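Local coordinates for protein ADP compounds hydrolase NudE (Escherichia coli, PDB 1VHZ) that hydrolyses ADP-ribose, NADH and diadenosine polyphosphates such as Ap3A and Ap2A as a magnesium-dependent homodimeric Nudix enzyme, at residues V29-S34 and R39-M44; V55-D60 and R179-G184; E88-A93 and K125-V130. All blocks are in the same frame, centred on the assembly; numbering follows the deposited sequence.

Interaction 1: V29-S34 and R39-M44; sequences VDLEFS and RVYERM. With APR (adenosine-5-diphosphoribose), chain C.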
loop_
_atom_site.group_PDB
_atom_site.type_symbol
_atom_site.label_atom_id
_atom_site.label_comp_id
_atom_site.label_asym_id
_atom_site.label_seq_id
_atom_site.Cartn_x
_atom_site.Cartn_y
_atom_site.Cartn_z
ATOM N N VAL A 29 -0.826 9.891 -20.072
ATOM C CA VAL A 29 -2.129 10.545 -20.052
ATOM C C VAL A 29 -1.998 12.065 -20.130
ATOM O O VAL A 29 -1.383 12.651 -19.244
ATOM C CB VAL A 29 -2.906 10.217 -18.754
ATOM C CG1 VAL A 29 -4.292 10.843 -18.764
ATOM C CG2 VAL A 29 -3.043 8.715 -18.538
ATOM N N ASP A 30 -2.557 12.671 -21.175
ATOM C CA ASP A 30 -2.527 14.125 -21.282
ATOM C C ASP A 30 -3.733 14.660 -20.494
ATOM O O ASP A 30 -4.858 14.213 -20.707
ATOM C CB ASP A 30 -2.609 14.618 -22.720
ATOM C CG ASP A 30 -1.252 14.560 -23.398
ATOM O OD1 ASP A 30 -0.567 15.595 -23.403
ATOM O OD2 ASP A 30 -0.882 13.482 -23.895
ATOM N N LEU A 31 -3.471 15.583 -19.578
ATOM C CA LEU A 31 -4.520 16.140 -18.758
ATOM C C LEU A 31 -4.610 17.664 -18.808
ATOM O O LEU A 31 -3.605 18.347 -18.918
ATOM C CB LEU A 31 -4.223 15.825 -17.267
ATOM C CG LEU A 31 -4.485 14.399 -16.801
ATOM C CD1 LEU A 31 -4.037 14.234 -15.357
ATOM C CD2 LEU A 31 -5.960 14.044 -16.952
ATOM N N GLU A 32 -5.830 18.145 -18.595
ATOM C CA GLU A 32 -6.061 19.570 -18.528
ATOM C C GLU A 32 -6.835 19.812 -17.221
ATOM O O GLU A 32 -7.990 19.409 -17.138
ATOM C CB GLU A 32 -6.815 20.216 -19.681
ATOM C CG GLU A 32 -6.685 21.759 -19.598
ATOM C CD GLU A 32 -7.367 22.417 -20.794
ATOM O OE1 GLU A 32 -6.894 22.229 -21.935
ATOM O OE2 GLU A 32 -8.378 23.113 -20.598
ATOM N N PHE A 33 -6.145 20.411 -16.261
ATOM C CA PHE A 33 -6.802 20.698 -14.990
ATOM C C PHE A 33 -7.804 21.835 -15.134
ATOM O O PHE A 33 -7.863 22.519 -16.145
ATOM C CB PHE A 33 -5.751 20.983 -13.919
ATOM C CG PHE A 33 -4.970 19.734 -13.584
ATOM C CD1 PHE A 33 -3.840 19.394 -14.314
ATOM C CD2 PHE A 33 -5.385 18.899 -12.559
ATOM C CE1 PHE A 33 -3.124 18.248 -14.006
ATOM C CE2 PHE A 33 -4.683 17.744 -12.253
ATOM C CZ PHE A 33 -3.550 17.415 -12.985
ATOM N N SER A 34 -8.655 22.022 -14.138
ATOM C CA SER A 34 -9.674 23.034 -14.080
ATOM C C SER A 34 -9.194 24.469 -14.285
ATOM O O SER A 34 -9.976 25.295 -14.715
ATOM C CB SER A 34 -10.362 23.004 -12.676
ATOM O OG SER A 34 -11.519 22.197 -12.920
ATOM N N ARG A 39 -0.633 18.970 -18.267
ATOM C CA ARG A 39 0.464 18.126 -17.805
ATOM C C ARG A 39 0.259 16.726 -18.398
ATOM O O ARG A 39 -0.854 16.329 -18.751
ATOM C CB ARG A 39 0.461 18.037 -16.289
ATOM C CG ARG A 39 1.298 18.795 -15.358
ATOM C CD ARG A 39 2.025 20.036 -15.676
ATOM N NE ARG A 39 2.230 21.018 -14.659
ATOM C CZ ARG A 39 2.556 21.044 -13.393
ATOM N NH1 ARG A 39 2.802 19.953 -12.668
ATOM N NH2 ARG A 39 2.642 22.225 -12.754
ATOM N N VAL A 40 1.360 16.014 -18.558
ATOM C CA VAL A 40 1.354 14.652 -19.090
ATOM C C VAL A 40 1.780 13.716 -17.952
ATOM O O VAL A 40 2.881 13.866 -17.414
ATOM C CB VAL A 40 2.332 14.484 -20.264
ATOM C CG1 VAL A 40 2.338 13.045 -20.766
ATOM C CG2 VAL A 40 1.965 15.442 -21.398
ATOM N N TYR A 41 0.875 12.853 -17.524
ATOM C CA TYR A 41 1.173 11.927 -16.437
ATOM C C TYR A 41 1.354 10.509 -16.988
ATOM O O TYR A 41 0.898 10.199 -18.086
ATOM C CB TYR A 41 0.022 11.866 -15.436
ATOM C CG TYR A 41 -0.122 12.970 -14.427
ATOM C CD1 TYR A 41 -1.028 12.831 -13.373
ATOM C CD2 TYR A 41 0.613 14.142 -14.491
ATOM C CE1 TYR A 41 -1.188 13.833 -12.429
ATOM C CE2 TYR A 41 0.466 15.155 -13.565
ATOM C CZ TYR A 41 -0.435 14.988 -12.538
ATOM O OH TYR A 41 -0.577 15.978 -11.600
ATOM N N GLU A 42 1.981 9.661 -16.180
ATOM C CA GLU A 42 2.156 8.269 -16.595
ATOM C C GLU A 42 1.506 7.378 -15.535
ATOM O O GLU A 42 1.508 7.729 -14.358
ATOM C CB GLU A 42 3.607 7.902 -16.794
ATOM C CG GLU A 42 4.208 8.345 -18.111
ATOM C CD GLU A 42 5.550 7.695 -18.383
ATOM O OE1 GLU A 42 6.090 7.047 -17.457
ATOM O OE2 GLU A 42 6.046 7.839 -19.517
ATOM N N ARG A 43 0.919 6.274 -15.968
ATOM C CA ARG A 43 0.273 5.346 -15.064
ATOM C C ARG A 43 0.229 3.949 -15.701
ATOM O O ARG A 43 0.429 3.776 -16.900
ATOM C CB ARG A 43 -1.195 5.726 -14.744
ATOM C CG ARG A 43 -2.075 5.618 -15.987
ATOM C CD ARG A 43 -3.526 5.966 -15.723
ATOM N NE ARG A 43 -4.341 5.700 -16.900
ATOM C CZ ARG A 43 -5.556 6.143 -17.159
ATOM N NH1 ARG A 43 -6.154 5.779 -18.287
ATOM N NH2 ARG A 43 -6.198 6.946 -16.315
ATOM N N MET A 44 -0.137 3.011 -14.842
ATOM C CA MET A 44 -0.292 1.633 -15.310
ATOM C C MET A 44 -1.699 1.521 -15.896
ATOM O O MET A 44 -2.619 2.172 -15.385
ATOM C CB MET A 44 -0.037 0.635 -14.194
ATOM C CG MET A 44 1.061 -0.358 -14.612
ATOM S SD MET A 44 2.664 0.438 -14.652
ATOM C CE MET A 44 3.374 -0.216 -16.145
HETATM N N1 APR C . 2.532 10.829 -13.490
HETATM C C2 APR C . 3.443 11.901 -13.425
HETATM N N3 APR C . 3.515 12.847 -12.487
HETATM C C4 APR C . 2.539 12.701 -11.474
HETATM C C5 APR C . 1.558 11.693 -11.381
HETATM C C6 APR C . 1.562 10.691 -12.468
HETATM N N6 APR C . 0.695 9.678 -12.525
HETATM N N7 APR C . 0.781 11.877 -10.249
HETATM C C8 APR C . 1.285 12.974 -9.670
HETATM N N9 APR C . 2.338 13.501 -10.369
HETATM C "C1'" APR C . 3.265 14.803 -10.072
HETATM C "C2'" APR C . 2.356 16.065 -10.072
HETATM O "O2'" APR C . 3.096 17.154 -10.589
HETATM C "C3'" APR C . 2.014 16.341 -8.562
HETATM O "O3'" APR C . 2.420 17.644 -8.170
HETATM O "O4'" APR C . 3.711 14.718 -8.751
HETATM C "C4'" APR C . 2.747 15.339 -7.766
HETATM C "C5'" APR C . 3.511 16.073 -6.735
#

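Interaction 2: V55-D60 and R179-G184; sequences VPIVDD and REWLKG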
loop_
_atom_site.group_PDB
_atom_site.type_symbol
_atom_site.label_atom_id
_atom_site.label_comp_id
_atom_site.label_asym_id
_atom_site.label_seq_id
_atom_site.Cartn_x
_atom_site.Cartn_y
_atom_site.Cartn_z
ATOM N N VAL A 55 -6.768 -13.639 5.675
ATOM C CA VAL A 55 -6.264 -13.713 7.024
ATOM C C VAL A 55 -6.956 -14.871 7.757
ATOM O O VAL A 55 -8.020 -14.706 8.346
ATOM C CB VAL A 55 -6.512 -12.386 7.769
ATOM C CG1 VAL A 55 -5.978 -12.460 9.186
ATOM C CG2 VAL A 55 -5.842 -11.212 7.026
ATOM N N PRO A 56 -6.323 -16.033 7.739
ATOM C CA PRO A 56 -6.819 -17.223 8.390
ATOM C C PRO A 56 -6.505 -17.244 9.877
ATOM O O PRO A 56 -5.407 -16.895 10.317
ATOM C CB PRO A 56 -6.123 -18.376 7.692
ATOM C CG PRO A 56 -5.235 -17.780 6.660
ATOM C CD PRO A 56 -5.047 -16.334 7.028
ATOM N N ILE A 57 -7.512 -17.583 10.664
ATOM C CA ILE A 57 -7.395 -17.704 12.114
ATOM C C ILE A 57 -7.801 -19.128 12.509
ATOM O O ILE A 57 -8.885 -19.556 12.079
ATOM C CB ILE A 57 -8.341 -16.728 12.846
ATOM C CG1 ILE A 57 -8.011 -15.289 12.479
ATOM C CG2 ILE A 57 -8.282 -16.961 14.356
ATOM C CD1 ILE A 57 -8.926 -14.217 12.980
ATOM N N VAL A 58 -6.939 -19.863 13.180
ATOM C CA VAL A 58 -7.227 -21.212 13.650
ATOM C C VAL A 58 -6.618 -21.390 15.044
ATOM O O VAL A 58 -5.519 -20.915 15.306
ATOM C CB VAL A 58 -6.787 -22.323 12.706
ATOM C CG1 VAL A 58 -5.389 -22.099 12.171
ATOM C CG2 VAL A 58 -6.841 -23.709 13.387
ATOM N N ASP A 59 -7.389 -21.918 15.995
ATOM C CA ASP A 59 -6.910 -22.134 17.357
ATOM C C ASP A 59 -6.158 -20.931 17.912
ATOM O O ASP A 59 -4.995 -21.007 18.339
ATOM C CB ASP A 59 -6.003 -23.374 17.416
ATOM C CG ASP A 59 -6.709 -24.652 17.006
ATOM O OD1 ASP A 59 -7.902 -24.825 17.342
ATOM O OD2 ASP A 59 -6.068 -25.504 16.344
ATOM N N ASP A 60 -6.786 -19.769 17.892
ATOM C CA ASP A 60 -6.228 -18.537 18.388
ATOM C C ASP A 60 -4.906 -18.100 17.797
ATOM O O ASP A 60 -4.130 -17.370 18.425
ATOM C CB ASP A 60 -6.141 -18.608 19.933
ATOM C CG ASP A 60 -7.534 -18.267 20.473
ATOM O OD1 ASP A 60 -8.326 -19.219 20.620
ATOM O OD2 ASP A 60 -7.799 -17.066 20.682
ATOM N N ARG A 179 -7.674 -6.816 13.894
ATOM C CA ARG A 179 -7.662 -6.589 15.345
ATOM C C ARG A 179 -8.884 -5.767 15.754
ATOM O O ARG A 179 -9.485 -6.063 16.785
ATOM C CB ARG A 179 -6.391 -5.847 15.716
ATOM C CG ARG A 179 -6.220 -5.626 17.248
ATOM C CD ARG A 179 -5.420 -4.354 17.332
ATOM N NE ARG A 179 -4.591 -4.073 18.462
ATOM C CZ ARG A 179 -4.154 -2.803 18.633
ATOM N NH1 ARG A 179 -3.385 -2.503 19.659
ATOM N NH2 ARG A 179 -4.517 -1.872 17.748
ATOM N N GLU A 180 -9.240 -4.735 14.975
ATOM C CA GLU A 180 -10.421 -3.942 15.298
ATOM C C GLU A 180 -11.666 -4.849 15.267
ATOM O O GLU A 180 -12.480 -4.822 16.173
ATOM C CB GLU A 180 -10.692 -2.825 14.306
ATOM C CG GLU A 180 -10.220 -1.453 14.532
ATOM C CD GLU A 180 -9.956 -0.984 15.934
ATOM O OE1 GLU A 180 -10.868 -0.432 16.574
ATOM O OE2 GLU A 180 -8.808 -1.154 16.407
ATOM N N TRP A 181 -11.753 -5.637 14.192
ATOM C CA TRP A 181 -12.883 -6.556 14.046
ATOM C C TRP A 181 -12.937 -7.555 15.197
ATOM O O TRP A 181 -14.008 -7.867 15.725
ATOM C CB TRP A 181 -12.766 -7.249 12.698
ATOM C CG TRP A 181 -13.812 -8.274 12.395
ATOM C CD1 TRP A 181 -15.097 -8.056 11.976
ATOM C CD2 TRP A 181 -13.630 -9.694 12.450
ATOM N NE1 TRP A 181 -15.720 -9.271 11.762
ATOM C CE2 TRP A 181 -14.844 -10.286 12.040
ATOM C CE3 TRP A 181 -12.549 -10.513 12.799
ATOM C CZ2 TRP A 181 -15.025 -11.665 12.005
ATOM C CZ3 TRP A 181 -12.729 -11.891 12.752
ATOM C CH2 TRP A 181 -13.957 -12.451 12.360
ATOM N N LEU A 182 -11.802 -8.096 15.602
ATOM C CA LEU A 182 -11.726 -9.045 16.717
ATOM C C LEU A 182 -12.238 -8.402 18.012
ATOM O O LEU A 182 -12.880 -9.068 18.824
ATOM C CB LEU A 182 -10.308 -9.518 16.887
ATOM C CG LEU A 182 -9.795 -10.906 16.647
ATOM C CD1 LEU A 182 -10.778 -11.886 16.045
ATOM C CD2 LEU A 182 -8.503 -10.842 15.807
ATOM N N LYS A 183 -11.989 -7.115 18.206
ATOM C CA LYS A 183 -12.457 -6.362 19.358
ATOM C C LYS A 183 -13.984 -6.338 19.404
ATOM O O LYS A 183 -14.600 -6.572 20.441
ATOM C CB LYS A 183 -11.949 -4.916 19.321
ATOM C CG LYS A 183 -10.554 -4.720 19.868
ATOM C CD LYS A 183 -10.023 -3.316 19.621
ATOM C CE LYS A 183 -8.578 -3.183 20.101
ATOM N NZ LYS A 183 -7.949 -1.908 19.641
ATOM N N GLY A 184 -14.600 -6.115 18.248
ATOM C CA GLY A 184 -16.048 -6.076 18.124
ATOM C C GLY A 184 -16.700 -7.212 18.904
ATOM O O GLY A 184 -17.542 -6.982 19.772
#

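Interaction 3: E88-A93 and K125-V130; sequences ESVYEA and KMNIVV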
loop_
_atom_site.group_PDB
_atom_site.type_symbol
_atom_site.label_atom_id
_atom_site.label_comp_id
_atom_site.label_asym_id
_atom_site.label_seq_id
_atom_site.Cartn_x
_atom_site.Cartn_y
_atom_site.Cartn_z
ATOM N N GLU A 88 -15.751 -14.616 -10.193
ATOM C CA GLU A 88 -15.672 -15.033 -8.809
ATOM C C GLU A 88 -16.029 -13.922 -7.835
ATOM O O GLU A 88 -15.678 -12.771 -8.076
ATOM C CB GLU A 88 -14.208 -15.405 -8.461
ATOM C CG GLU A 88 -13.744 -16.805 -8.634
ATOM C CD GLU A 88 -12.354 -17.153 -8.155
ATOM O OE1 GLU A 88 -11.417 -16.318 -8.080
ATOM O OE2 GLU A 88 -12.132 -18.361 -7.869
ATOM N N SER A 89 -16.709 -14.264 -6.745
ATOM C CA SER A 89 -16.976 -13.256 -5.714
ATOM C C SER A 89 -15.720 -13.203 -4.814
ATOM O O SER A 89 -14.847 -14.070 -4.941
ATOM C CB SER A 89 -18.149 -13.689 -4.833
ATOM O OG SER A 89 -17.764 -14.777 -4.011
ATOM N N VAL A 90 -15.638 -12.280 -3.867
ATOM C CA VAL A 90 -14.486 -12.237 -2.989
ATOM C C VAL A 90 -14.386 -13.489 -2.113
ATOM O O VAL A 90 -13.272 -13.886 -1.783
ATOM C CB VAL A 90 -14.458 -11.033 -2.017
ATOM C CG1 VAL A 90 -13.989 -9.799 -2.749
ATOM C CG2 VAL A 90 -15.837 -10.837 -1.385
ATOM N N TYR A 91 -15.501 -14.043 -1.682
ATOM C CA TYR A 91 -15.490 -15.226 -0.829
ATOM C C TYR A 91 -14.918 -16.415 -1.593
ATOM O O TYR A 91 -14.040 -17.108 -1.111
ATOM C CB TYR A 91 -16.914 -15.535 -0.331
ATOM C CG TYR A 91 -17.528 -14.340 0.387
ATOM C CD1 TYR A 91 -17.193 -14.081 1.699
ATOM C CD2 TYR A 91 -18.387 -13.458 -0.262
ATOM C CE1 TYR A 91 -17.728 -13.018 2.391
ATOM C CE2 TYR A 91 -18.919 -12.380 0.408
ATOM C CZ TYR A 91 -18.596 -12.164 1.731
ATOM O OH TYR A 91 -19.086 -11.072 2.408
ATOM N N GLU A 92 -15.328 -16.549 -2.848
ATOM C CA GLU A 92 -14.898 -17.636 -3.708
ATOM C C GLU A 92 -13.415 -17.547 -4.000
ATOM O O GLU A 92 -12.687 -18.540 -3.931
ATOM C CB GLU A 92 -15.736 -17.628 -5.004
ATOM C CG GLU A 92 -17.152 -18.172 -4.835
ATOM C CD GLU A 92 -18.112 -17.755 -5.940
ATOM O OE1 GLU A 92 -17.786 -16.913 -6.808
ATOM O OE2 GLU A 92 -19.262 -18.249 -5.963
ATOM N N ALA A 93 -12.937 -16.346 -4.340
ATOM C CA ALA A 93 -11.504 -16.193 -4.619
ATOM C C ALA A 93 -10.715 -16.484 -3.344
ATOM O O ALA A 93 -9.694 -17.173 -3.395
ATOM C CB ALA A 93 -11.202 -14.803 -5.139
ATOM N N LYS A 125 -7.392 -2.713 -6.618
ATOM C CA LYS A 125 -8.034 -2.792 -5.335
ATOM C C LYS A 125 -7.679 -4.134 -4.662
ATOM O O LYS A 125 -7.614 -5.158 -5.336
ATOM C CB LYS A 125 -9.563 -2.775 -5.385
ATOM C CG LYS A 125 -10.220 -1.770 -6.284
ATOM C CD LYS A 125 -10.130 -0.360 -5.734
ATOM C CE LYS A 125 -10.911 0.595 -6.647
ATOM N NZ LYS A 125 -10.260 1.934 -6.643
ATOM N N MET A 126 -7.638 -4.063 -3.340
ATOM C CA MET A 126 -7.340 -5.245 -2.538
ATOM C C MET A 126 -8.469 -5.512 -1.556
ATOM O O MET A 126 -8.845 -4.656 -0.750
ATOM C CB MET A 126 -5.993 -5.049 -1.864
ATOM C CG MET A 126 -5.662 -6.039 -0.751
ATOM S SD MET A 126 -5.467 -7.704 -1.384
ATOM C CE MET A 126 -3.803 -7.635 -2.040
ATOM N N ASN A 127 -9.046 -6.704 -1.614
ATOM C CA ASN A 127 -10.133 -7.061 -0.708
ATOM C C ASN A 127 -9.574 -7.907 0.435
ATOM O O ASN A 127 -8.934 -8.932 0.169
ATOM C CB ASN A 127 -11.251 -7.821 -1.440
ATOM C CG ASN A 127 -11.858 -6.997 -2.571
ATOM O OD1 ASN A 127 -12.794 -6.246 -2.363
ATOM N ND2 ASN A 127 -11.300 -7.115 -3.778
ATOM N N ILE A 128 -9.793 -7.453 1.665
ATOM C CA ILE A 128 -9.319 -8.174 2.844
ATOM C C ILE A 128 -10.385 -9.091 3.401
ATOM O O ILE A 128 -11.509 -8.688 3.738
ATOM C CB ILE A 128 -8.850 -7.179 3.937
ATOM C CG1 ILE A 128 -7.682 -6.351 3.374
ATOM C CG2 ILE A 128 -8.426 -7.922 5.189
ATOM C CD1 ILE A 128 -7.372 -5.110 4.195
ATOM N N VAL A 129 -10.091 -10.386 3.467
ATOM C CA VAL A 129 -11.065 -11.350 3.975
ATOM C C VAL A 129 -10.519 -12.130 5.169
ATOM O O VAL A 129 -9.360 -12.552 5.115
ATOM C CB VAL A 129 -11.422 -12.360 2.858
ATOM C CG1 VAL A 129 -12.362 -13.448 3.362
ATOM C CG2 VAL A 129 -12.020 -11.688 1.641
ATOM N N VAL A 130 -11.337 -12.374 6.185
ATOM C CA VAL A 130 -10.896 -13.179 7.337
ATOM C C VAL A 130 -11.491 -14.585 7.170
ATOM O O VAL A 130 -12.673 -14.698 6.847
ATOM C CB VAL A 130 -11.382 -12.613 8.679
ATOM C CG1 VAL A 130 -10.877 -13.455 9.864
ATOM C CG2 VAL A 130 -10.940 -11.176 8.830
#

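Interaction 1: V29-S34 and R39-M44
Leu31 and Tyr41 meet on one face of an antiparallel beta hairpin, the N-terminal element that supplies much of the adenosine pocket of ADP-ribose. Four backbone bonds join the strands; Val29 N to Tyr41 O, at 2.6 Å, is nearly straight. The packed face carries the ring of Tyr41, whose CG stands opposite the carbonyl carbon (chi1 -79°), setting the ring between Leu31 and the adenine. Leu31 CD1 sits over one side, a CH-pi contact 4.2 Å from the Tyr41 centroid, and APR C5 lies 3.4 Å above the Tyr41 plane on the other. Phe33 CZ lies 3.6 Å from Tyr41 OH. A leucine in place of Tyr41 would probably leave the adenine without its flat stacking partner and Phe33 without its hydroxyl contact. On the same face Val29 CG2 lies over the guanidinium of Arg43, which salt-bridges Glu27 and Glu73 of the second subunit. The opposite face is the more open: Asp30 and Val40, the non-hydrogen-bonded pair, lie side by side, with Asp30 OD1 3.2 Å from Val40 CG2. The Glu42 backbone reads the adenine edge: Glu42 N donates to APR N1 at 3.0 Å, and APR N6 to Glu42 O at 2.8 Å.

Interaction 2: V55-D60 and R179-G184
Extended beyond CB, with chi1 at -60° and chi2 at 173°, the side chain of Ile57 carries CD1 outward from the strand until it reaches Trp181 and Leu182 of the C-terminal helix. On the helix side the indole of Trp181 swings out with CG opposite the backbone N (chi1 178°), which brings the six-membered part of the ring system to the strand. These two side chains and Leu182 make up the whole contact, and it is a light one. Ile57 CD1 comes to Trp181 CZ3 at 4.5 Å, approaching the edge of the indole near its plane, and to Leu182 CD1 at 4.3 Å. One methyl group thus serves both helix residues, a case of hydrophobic packing in which neither polar groups nor close interdigitation take part. The backbones stay well apart, the nearest CA atoms, those of Ile57 and Leu182, being 10.7 Å from each other. Neighbouring strands fill in around the three: Trp181 also packs on Val130, Thr110 and Leu112, and Ile57 on Leu62. The helix turns another side to the dimer partner, where Arg179 and Glu180 form reciprocal salt bridges with Glu180 and Arg179 of the second subunit. Remote from the substrate and metal sites, this is helix-on-sheet packing, the C-terminal helix 169-184 laid against the mixed sheet in the alpha/beta/alpha sandwich of the Nudix fold.

Interaction 3: E88-A93 and K125-V130
Van der Waals packing is all that joins the two segments, and Val90 supplies the helix side of it. Its CG1 methyl rests over the flat face of the Asn127 amide, with Val90 CG1 3.5 Å from Asn127 CG, and the two side chains are set roughly perpendicular. The methyl is placed by the valine torsion, with CG1 beside the backbone N and opposite the carbonyl carbon (chi1 -79°). Farther along the strand, Val129 CG2 lies 4.4 Å from Val90 CB, a looser contact, so that one valine bridges two strand residues whose side chains lie on the same face of the sheet.

The polar bonds run beside the contact, not across it. The Asn127 amide, buried under the helix, sends its ND2 to Ala51 O and Glu50 OE1, which fixes how the amide is turned while Val90 CG1 lies over its face. At the start of the helix, Ser89 and Glu92 form a capping box: Glu92 N donates to Ser89 OG at 3.2 Å, and Ser89 N donates to Glu92 OE1 at 2.9 Å. The latter N-H is directed to the anti side of the carboxylate and lies 35° out of its plane. Just ahead of the cap, Glu88 forms a salt bridge with Arg96, tying the approach to the helix to a later turn.

Residues 88-93 belong to the Nudix box, the loop-helix-loop signature of these hydrolases. Its helix 90-102 carries Glu97 and Glu101, probable metal ligands, and this packing seats its first turn on the central sheet of the Nudix fold.

Overall arrangement
The three contacts follow the chain from an N-terminal hairpin into the Nudix domain. Interaction 1 closes first and stands apart, its centre about 42 Å from that of interaction 2 and about 31 Å from that of interaction 3. Interactions 2 and 3, with centres about 17 Å apart, share the mixed sheet, where strands 51-58 and 125-136 run parallel as neighbours; Val55 N and Val129 O, 2.9 Å apart, probably hydrogen-bond. Interaction 3 is nested within the loop that interaction 2 closes, and the two seat different helices on the sheet. The hairpin thus supplies much of the adenine recognition, with Ser120 contributing from outside it, whereas the Nudix helix with its probable metal ligands belongs to the sandwich.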